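Local coordinates for glycerate 2-kinase (Pyrococcus horikoshii, PDB 1X3L), which phosphorylates D-glycerate to 2-phosphoglycerate, using ATP as phosphate donor and magnesium as cofactor, and can also take other nucleotides or pyrophosphate as donor, at residues Asp36-Gln41 against Ile124-Ile129; Arg65-Glu68 against Asp72-Asp75; Ser114-Ala119 against Gly179-Met184. All coordinates share one frame; numbering follows the deposited sequence.

Contact 1: residues Asp36-Gln41 against Ile124-Ile129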
loop_
_atom_site.group_PDB
_atom_site.type_symbol
_atom_site.label_atom_id
_atom_site.label_comp_id
_atom_site.label_asym_id
_atom_site.label_seq_id
_atom_site.Cartn_x
_atom_site.Cartn_y
_atom_site.Cartn_z
ATOM N N ASP A 36 11.382 -12.765 -26.479
ATOM C CA ASP A 36 11.083 -14.068 -25.913
ATOM C C ASP A 36 11.382 -14.050 -24.419
ATOM O O ASP A 36 11.136 -15.026 -23.713
ATOM C CB ASP A 36 11.937 -15.134 -26.604
ATOM C CG ASP A 36 11.437 -16.539 -26.349
ATOM O OD1 ASP A 36 12.106 -17.501 -26.789
ATOM O OD2 ASP A 36 10.370 -16.681 -25.712
ATOM N N LYS A 37 11.904 -12.925 -23.940
ATOM C CA LYS A 37 12.257 -12.794 -22.535
ATOM C C LYS A 37 11.436 -11.738 -21.800
ATOM O O LYS A 37 11.069 -10.707 -22.369
ATOM C CB LYS A 37 13.744 -12.451 -22.404
ATOM C CG LYS A 37 14.676 -13.352 -23.207
ATOM C CD LYS A 37 14.648 -14.796 -22.718
ATOM C CE LYS A 37 15.558 -15.684 -23.565
ATOM N NZ LYS A 37 15.601 -17.093 -23.075
ATOM N N ILE A 38 11.149 -12.014 -20.532
ATOM C CA ILE A 38 10.413 -11.094 -19.673
ATOM C C ILE A 38 11.375 -10.747 -18.544
ATOM O O ILE A 38 11.837 -11.634 -17.834
ATOM C CB ILE A 38 9.153 -11.751 -19.077
ATOM C CG1 ILE A 38 8.173 -12.101 -20.200
ATOM C CG2 ILE A 38 8.492 -10.806 -18.081
ATOM C CD1 ILE A 38 6.902 -12.773 -19.721
ATOM N N ILE A 39 11.689 -9.467 -18.386
ATOM C CA ILE A 39 12.620 -9.051 -17.344
ATOM C C ILE A 39 11.925 -8.230 -16.260
ATOM O O ILE A 39 11.517 -7.087 -16.485
ATOM C CB ILE A 39 13.788 -8.240 -17.948
ATOM C CG1 ILE A 39 14.381 -9.007 -19.136
ATOM C CG2 ILE A 39 14.870 -8.018 -16.896
ATOM C CD1 ILE A 39 15.498 -8.273 -19.856
ATOM N N VAL A 40 11.803 -8.830 -15.078
ATOM C CA VAL A 40 11.144 -8.195 -13.945
ATOM C C VAL A 40 12.155 -7.723 -12.909
ATOM O O VAL A 40 12.787 -8.530 -12.221
ATOM C CB VAL A 40 10.154 -9.171 -13.280
ATOM C CG1 VAL A 40 9.335 -8.447 -12.226
ATOM C CG2 VAL A 40 9.253 -9.777 -14.331
ATOM N N GLN A 41 12.296 -6.406 -12.798
ATOM C CA GLN A 41 13.243 -5.807 -11.867
ATOM C C GLN A 41 14.601 -6.502 -11.995
ATOM O O GLN A 41 15.248 -6.813 -10.998
ATOM C CB GLN A 41 12.724 -5.910 -10.421
ATOM C CG GLN A 41 11.354 -5.258 -10.206
ATOM C CD GLN A 41 10.992 -5.085 -8.737
ATOM O OE1 GLN A 41 11.212 -5.975 -7.919
ATOM N NE2 GLN A 41 10.421 -3.932 -8.399
ATOM N N ILE A 124 3.529 -19.265 -18.110
ATOM C CA ILE A 124 3.828 -18.241 -17.119
ATOM C C ILE A 124 2.509 -17.677 -16.602
ATOM O O ILE A 124 1.594 -17.403 -17.384
ATOM C CB ILE A 124 4.658 -17.089 -17.731
ATOM C CG1 ILE A 124 6.034 -17.606 -18.156
ATOM C CG2 ILE A 124 4.793 -15.941 -16.728
ATOM C CD1 ILE A 124 6.949 -16.535 -18.710
ATOM N N VAL A 125 2.405 -17.520 -15.287
ATOM C CA VAL A 125 1.192 -16.980 -14.683
ATOM C C VAL A 125 1.498 -15.747 -13.840
ATOM O O VAL A 125 2.173 -15.840 -12.815
ATOM C CB VAL A 125 0.497 -18.016 -13.770
ATOM C CG1 VAL A 125 -0.760 -17.407 -13.161
ATOM C CG2 VAL A 125 0.156 -19.275 -14.562
ATOM N N PHE A 126 1.001 -14.595 -14.280
ATOM C CA PHE A 126 1.191 -13.346 -13.549
ATOM C C PHE A 126 0.136 -13.252 -12.453
ATOM O O PHE A 126 -1.053 -13.439 -12.712
ATOM C CB PHE A 126 1.025 -12.140 -14.484
ATOM C CG PHE A 126 2.270 -11.764 -15.228
ATOM C CD1 PHE A 126 3.248 -10.986 -14.621
ATOM C CD2 PHE A 126 2.464 -12.184 -16.538
ATOM C CE1 PHE A 126 4.405 -10.629 -15.306
ATOM C CE2 PHE A 126 3.617 -11.835 -17.235
ATOM C CZ PHE A 126 4.589 -11.056 -16.620
ATOM N N ILE A 127 0.570 -12.977 -11.229
ATOM C CA ILE A 127 -0.357 -12.811 -10.112
ATOM C C ILE A 127 -0.198 -11.337 -9.745
ATOM O O ILE A 127 0.864 -10.924 -9.285
ATOM C CB ILE A 127 0.038 -13.684 -8.902
ATOM C CG1 ILE A 127 0.134 -15.152 -9.322
ATOM C CG2 ILE A 127 -0.996 -13.528 -7.792
ATOM C CD1 ILE A 127 -1.191 -15.764 -9.755
ATOM N N LEU A 128 -1.243 -10.546 -9.974
ATOM C CA LEU A 128 -1.204 -9.112 -9.705
ATOM C C LEU A 128 -1.986 -8.794 -8.430
ATOM O O LEU A 128 -3.210 -8.927 -8.381
ATOM C CB LEU A 128 -1.770 -8.357 -10.918
ATOM C CG LEU A 128 -1.187 -8.792 -12.277
ATOM C CD1 LEU A 128 -1.776 -7.948 -13.407
ATOM C CD2 LEU A 128 0.336 -8.646 -12.261
ATOM N N ILE A 129 -1.268 -8.365 -7.398
ATOM C CA ILE A 129 -1.882 -8.087 -6.109
ATOM C C ILE A 129 -1.865 -6.621 -5.663
ATOM O O ILE A 129 -0.844 -5.936 -5.745
ATOM C CB ILE A 129 -1.206 -8.944 -5.014
ATOM C CG1 ILE A 129 -1.154 -10.409 -5.465
ATOM C CG2 ILE A 129 -1.979 -8.828 -3.701
ATOM C CD1 ILE A 129 -0.396 -11.338 -4.504
#
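Ile-38 and Ile-124 meet through their terminal methyls, with CD1 of Ile-38 3.9 Å from CD1 of Ile-124. The side chains meet end to end. They bridge backbones that lie well apart: the CA atoms of Ile-38 and Ile-124 are 10.0 Å from each other. Both chains are extended past CG1. In Ile-38 this branch lies beside the backbone N (chi1 -64°), and chi2 of 179° carries CD1 straight out to its partner.

The second branch of Ile-38 makes the aliphatic-aromatic contact. Its CG2 comes to CZ of Phe-126 at 4.2 Å. The ring approaches from the far side and offers its CZ edge, so the methyl lies close to the ring plane and not over a face. One isoleucine thus carries the contact, with a separate methyl for each partner.

The polar backbone is used elsewhere. Ile-38 pairs with Phe-45, and Ile-39 with Lys-32, inside the small antiparallel sheet. Ile-124 pairs with Lys-50. All three touching residues are buried, and what joins them is hydrophobic.

Leu-71, just after helix 60-70, touches both Ile-38 and Phe-126, and Ile-47 also lies on Ile-38. Strand 37-40 is the middle strand of the three-stranded antiparallel sheet. Strand 124-129 is an inner strand of the six-stranded parallel sheet, between strands 51-56 and 188-194. Phe-126 packs on Val-51 of the first neighbour and Ile-190 of the second, so the contact rests the small sheet against one face of the parallel sheet.

Contact 2: residues Arg65-Glu68 against Asp72-Asp75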
loop_
_atom_site.group_PDB
_atom_site.type_symbol
_atom_site.label_atom_id
_atom_site.label_comp_id
_atom_site.label_asym_id
_atom_site.label_seq_id
_atom_site.Cartn_x
_atom_site.Cartn_y
_atom_site.Cartn_z
ATOM N N ARG A 65 -4.183 -4.375 -17.300
ATOM C CA ARG A 65 -4.108 -3.624 -18.547
ATOM C C ARG A 65 -2.651 -3.426 -18.976
ATOM O O ARG A 65 -2.330 -3.499 -20.165
ATOM C CB ARG A 65 -4.810 -2.271 -18.375
ATOM C CG ARG A 65 -4.951 -1.455 -19.649
ATOM C CD ARG A 65 -5.946 -0.312 -19.456
ATOM N NE ARG A 65 -5.514 0.660 -18.449
ATOM C CZ ARG A 65 -4.624 1.627 -18.664
ATOM N NH1 ARG A 65 -4.059 1.766 -19.858
ATOM N NH2 ARG A 65 -4.292 2.454 -17.680
ATOM N N ALA A 66 -1.772 -3.189 -18.007
ATOM C CA ALA A 66 -0.354 -2.996 -18.300
ATOM C C ALA A 66 0.250 -4.268 -18.895
ATOM O O ALA A 66 1.019 -4.216 -19.860
ATOM C CB ALA A 66 0.398 -2.599 -17.026
ATOM N N ILE A 67 -0.090 -5.413 -18.316
ATOM C CA ILE A 67 0.431 -6.680 -18.813
ATOM C C ILE A 67 -0.036 -6.948 -20.246
ATOM O O ILE A 67 0.754 -7.380 -21.088
ATOM C CB ILE A 67 0.004 -7.850 -17.903
ATOM C CG1 ILE A 67 0.656 -7.698 -16.525
ATOM C CG2 ILE A 67 0.403 -9.174 -18.525
ATOM C CD1 ILE A 67 2.170 -7.751 -16.554
ATOM N N GLU A 68 -1.313 -6.689 -20.523
ATOM C CA GLU A 68 -1.853 -6.904 -21.866
ATOM C C GLU A 68 -1.220 -5.970 -22.895
ATOM O O GLU A 68 -1.169 -6.297 -24.079
ATOM C CB GLU A 68 -3.371 -6.690 -21.900
ATOM C CG GLU A 68 -4.190 -7.683 -21.106
ATOM C CD GLU A 68 -5.670 -7.593 -21.439
ATOM O OE1 GLU A 68 -6.223 -6.472 -21.436
ATOM O OE2 GLU A 68 -6.283 -8.645 -21.702
ATOM N N ASP A 72 0.974 -10.819 -24.952
ATOM C CA ASP A 72 -0.264 -11.420 -25.429
ATOM C C ASP A 72 -0.721 -12.395 -24.356
ATOM O O ASP A 72 -0.027 -13.363 -24.052
ATOM C CB ASP A 72 -0.035 -12.161 -26.748
ATOM C CG ASP A 72 0.376 -11.230 -27.873
ATOM O OD1 ASP A 72 -0.358 -10.249 -28.134
ATOM O OD2 ASP A 72 1.430 -11.480 -28.500
ATOM N N VAL A 73 -1.884 -12.130 -23.773
ATOM C CA VAL A 73 -2.406 -12.980 -22.712
ATOM C C VAL A 73 -3.437 -13.987 -23.209
ATOM O O VAL A 73 -4.468 -13.618 -23.769
ATOM C CB VAL A 73 -3.032 -12.126 -21.588
ATOM C CG1 VAL A 73 -3.599 -13.023 -20.501
ATOM C CG2 VAL A 73 -1.981 -11.189 -21.008
ATOM N N GLU A 74 -3.143 -15.265 -22.995
ATOM C CA GLU A 74 -4.032 -16.339 -23.410
ATOM C C GLU A 74 -5.388 -16.180 -22.744
ATOM O O GLU A 74 -6.426 -16.293 -23.394
ATOM C CB GLU A 74 -3.432 -17.696 -23.034
ATOM C CG GLU A 74 -4.327 -18.885 -23.347
ATOM C CD GLU A 74 -4.741 -18.933 -24.805
ATOM O OE1 GLU A 74 -3.870 -18.723 -25.676
ATOM O OE2 GLU A 74 -5.936 -19.188 -25.077
ATOM N N ASP A 75 -5.368 -15.915 -21.442
ATOM C CA ASP A 75 -6.595 -15.742 -20.679
ATOM C C ASP A 75 -6.267 -15.368 -19.237
ATOM O O ASP A 75 -5.108 -15.424 -18.817
ATOM C CB ASP A 75 -7.424 -17.032 -20.719
ATOM C CG ASP A 75 -8.803 -16.860 -20.104
ATOM O OD1 ASP A 75 -9.467 -15.843 -20.393
ATOM O OD2 ASP A 75 -9.230 -17.750 -19.339
#
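OE2 of Glu-68 accepts the backbone N-H of Arg-90, and OE1 accepts that of Lys-89. The carboxylate is thereby held at both oxygens by consecutive backbone amides, which should restrict its rotation. Nearer the backbone, CG of the same residue lies 4.1 Å from CG2 of Val-73. The two side chains cross at about a right angle. Glu-68 therefore packs with its CH2 part and uses its charged end elsewhere.

CG2 of Val-73 also meets Ile-67, at 4.0 Å from its CG2. One valine methyl thus serves two successive residues of the helix. The torsion of Val-73 (chi1 179°) turns CG2 to the side of its own backbone N, while CG1 stands anti to that N. In Ile-67 the short branch, CG2, does the touching. CG1 and CD1 are turned to the other side, away from the valine.

The arrangement is the alpha-to-beta turn of a beta-alpha-beta unit. Strand 51-56 leads into helix 60-70, and the chain then returns through residues 72-75 to strand 75-81, parallel to and beside strand 51-56. Val-73 is buried in this turn. It packs on Val-53 of strand 51-56, as Ile-67 does, so strand, helix and connection meet at one place.

Glu-74 makes a backbone hydrogen bond with Val-51, and Asp-75 makes one with Val-53. Helix 23-30 covers another side of the helix, where Val-27 touches both Ala-66 and Ile-67.

Contact 3: residues Ser114-Ala119 against Gly179-Met184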
loop_
_atom_site.group_PDB
_atom_site.type_symbol
_atom_site.label_atom_id
_atom_site.label_comp_id
_atom_site.label_asym_id
_atom_site.label_seq_id
_atom_site.Cartn_x
_atom_site.Cartn_y
_atom_site.Cartn_z
ATOM N N SER A 114 -9.541 -22.177 -11.825
ATOM C CA SER A 114 -9.817 -22.744 -13.135
ATOM C C SER A 114 -8.656 -22.441 -14.076
ATOM O O SER A 114 -8.195 -23.311 -14.816
ATOM C CB SER A 114 -11.110 -22.151 -13.696
ATOM O OG SER A 114 -11.286 -22.517 -15.051
ATOM N N ILE A 115 -8.183 -21.200 -14.035
ATOM C CA ILE A 115 -7.072 -20.770 -14.872
ATOM C C ILE A 115 -5.784 -21.511 -14.520
ATOM O O ILE A 115 -5.022 -21.900 -15.406
ATOM C CB ILE A 115 -6.845 -19.251 -14.734
ATOM C CG1 ILE A 115 -8.046 -18.507 -15.324
ATOM C CG2 ILE A 115 -5.547 -18.836 -15.429
ATOM C CD1 ILE A 115 -8.031 -17.021 -15.071
ATOM N N LEU A 116 -5.543 -21.705 -13.227
ATOM C CA LEU A 116 -4.341 -22.398 -12.775
ATOM C C LEU A 116 -4.409 -23.893 -13.075
ATOM O O LEU A 116 -3.385 -24.574 -13.144
ATOM C CB LEU A 116 -4.135 -22.174 -11.276
ATOM C CG LEU A 116 -3.781 -20.738 -10.877
ATOM C CD1 LEU A 116 -3.662 -20.639 -9.363
ATOM C CD2 LEU A 116 -2.476 -20.333 -11.548
ATOM N N ASN A 117 -5.618 -24.404 -13.253
ATOM C CA ASN A 117 -5.777 -25.813 -13.568
ATOM C C ASN A 117 -5.371 -26.017 -15.024
ATOM O O ASN A 117 -4.799 -27.042 -15.385
ATOM C CB ASN A 117 -7.227 -26.248 -13.361
ATOM C CG ASN A 117 -7.430 -27.723 -13.632
ATOM O OD1 ASN A 117 -6.804 -28.572 -12.993
ATOM N ND2 ASN A 117 -8.300 -28.039 -14.585
ATOM N N ARG A 118 -5.652 -25.011 -15.848
ATOM C CA ARG A 118 -5.336 -25.050 -17.271
ATOM C C ARG A 118 -3.878 -24.707 -17.595
ATOM O O ARG A 118 -3.325 -25.214 -18.567
ATOM C CB ARG A 118 -6.262 -24.098 -18.030
ATOM C CG ARG A 118 -5.942 -23.970 -19.508
ATOM C CD ARG A 118 -6.790 -22.891 -20.164
ATOM N NE ARG A 118 -6.376 -22.639 -21.540
ATOM C CZ ARG A 118 -6.863 -21.662 -22.298
ATOM N NH1 ARG A 118 -7.788 -20.841 -21.813
ATOM N NH2 ARG A 118 -6.422 -21.500 -23.539
ATOM N N ALA A 119 -3.258 -23.845 -16.794
ATOM C CA ALA A 119 -1.866 -23.467 -17.037
ATOM C C ALA A 119 -0.939 -24.670 -16.847
ATOM O O ALA A 119 -1.069 -25.416 -15.877
ATOM C CB ALA A 119 -1.455 -22.330 -16.099
ATOM N N GLY A 179 -0.226 -18.505 1.029
ATOM C CA GLY A 179 0.611 -19.121 0.014
ATOM C C GLY A 179 -0.038 -20.240 -0.792
ATOM O O GLY A 179 0.586 -20.803 -1.698
ATOM N N LYS A 180 -1.292 -20.557 -0.488
ATOM C CA LYS A 180 -1.972 -21.639 -1.188
ATOM C C LYS A 180 -2.215 -21.391 -2.669
ATOM O O LYS A 180 -2.225 -22.334 -3.458
ATOM C CB LYS A 180 -3.277 -21.984 -0.465
ATOM C CG LYS A 180 -3.032 -22.720 0.857
ATOM C CD LYS A 180 -4.325 -23.028 1.597
ATOM C CE LYS A 180 -4.080 -23.986 2.749
ATOM N NZ LYS A 180 -3.573 -25.311 2.259
ATOM N N LEU A 181 -2.404 -20.133 -3.062
ATOM C CA LEU A 181 -2.616 -19.833 -4.473
ATOM C C LEU A 181 -1.328 -20.177 -5.224
ATOM O O LEU A 181 -1.361 -20.798 -6.286
ATOM C CB LEU A 181 -2.964 -18.351 -4.675
ATOM C CG LEU A 181 -3.393 -17.936 -6.087
ATOM C CD1 LEU A 181 -4.743 -18.569 -6.424
ATOM C CD2 LEU A 181 -3.490 -16.413 -6.176
ATOM N N ALA A 182 -0.191 -19.780 -4.663
ATOM C CA ALA A 182 1.096 -20.060 -5.290
ATOM C C ALA A 182 1.345 -21.567 -5.401
ATOM O O ALA A 182 1.990 -22.019 -6.341
ATOM C CB ALA A 182 2.219 -19.405 -4.497
ATOM N N LYS A 183 0.838 -22.340 -4.446
ATOM C CA LYS A 183 1.027 -23.790 -4.485
ATOM C C LYS A 183 0.277 -24.425 -5.652
ATOM O O LYS A 183 0.576 -25.550 -6.044
ATOM C CB LYS A 183 0.564 -24.436 -3.175
ATOM C CG LYS A 183 1.458 -24.148 -1.986
ATOM C CD LYS A 183 0.955 -24.835 -0.720
ATOM C CE LYS A 183 1.036 -26.356 -0.825
ATOM N NZ LYS A 183 0.597 -27.023 0.438
ATOM N N MET A 184 -0.685 -23.694 -6.210
ATOM C CA MET A 184 -1.485 -24.196 -7.326
ATOM C C MET A 184 -0.884 -23.896 -8.698
ATOM O O MET A 184 -1.398 -24.360 -9.713
ATOM C CB MET A 184 -2.899 -23.608 -7.266
ATOM C CG MET A 184 -3.666 -23.948 -6.001
ATOM S SD MET A 184 -5.256 -23.088 -5.917
ATOM C CE MET A 184 -6.350 -24.373 -6.563
HETATM O O HOH W 1 -3.584 -25.975 -10.491
#
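The last turn of helix 103-118 passes close to residues 180-184, which include a short helix, with the CA atoms of Leu-116 and Met-184 6.4 Å apart. Both helices lie on the same face of the parallel sheet, in the manner of a Rossmann-like alpha/beta fold. Helix 103-118 leads to strand 124-129. Helix 180-183 leads to the next strand across, 188-194.

Leu-116 carries the side-chain contact. Its CD1 lies 3.8 Å from CD1 of Leu-181 and 3.7 Å from CB of Met-184. The leucine crosses each partner at about a right angle. This one methyl meets two residues three apart in the chain. Leu-181 has CG anti to its backbone N (chi1 -172°), and this brings its CD1 to Leu-116 although its CB does not point there. Met-184 touches with CB, at the root of its side chain. Beyond CB the chain bends at chi3 (96°); Met-184 as a whole is partly exposed. CB of Leu-116 also packs against the carbonyl O of Met-184, at 3.8 Å.

The two leucines are buried against the sheet. Leu-116 lies on Val-125 and on Ile-54 of strand 51-56. Leu-181 lies on Ile-127 and also on Phe-137. The loop residue Ile-185 adds to the cover of Leu-116.

The polar part belongs to the backbone. One water sits between the two segments and gives a hydrogen to each of two carbonyls. The bond from this water to Met-184 O is 2.8 Å long, and the one to Leu-116 O is weak, at 3.0 Å.

Contacts 1 and 3 lie on opposite faces of the parallel sheet, since alternate residues of strand 124-129 face them. Phe-126 serves contact 1, while Val-125 and Ile-127 pack on Leu-116 and Leu-181 of contact 3. Contact 2 is on the same face as contact 1, where Ile-67 CD1 lies 3.9 Å from Phe-126 CE1. Contact 1 is wholly buried and apolar. Contacts 2 and 3 each include a partly exposed residue, and there polar groups appear: a carboxylate bound to backbone amides, or a bridging water. Contacts 2 and 3 are joined by the salt bridge from Glu-74 OE2 to Arg-118 NH2, 2.8 Å.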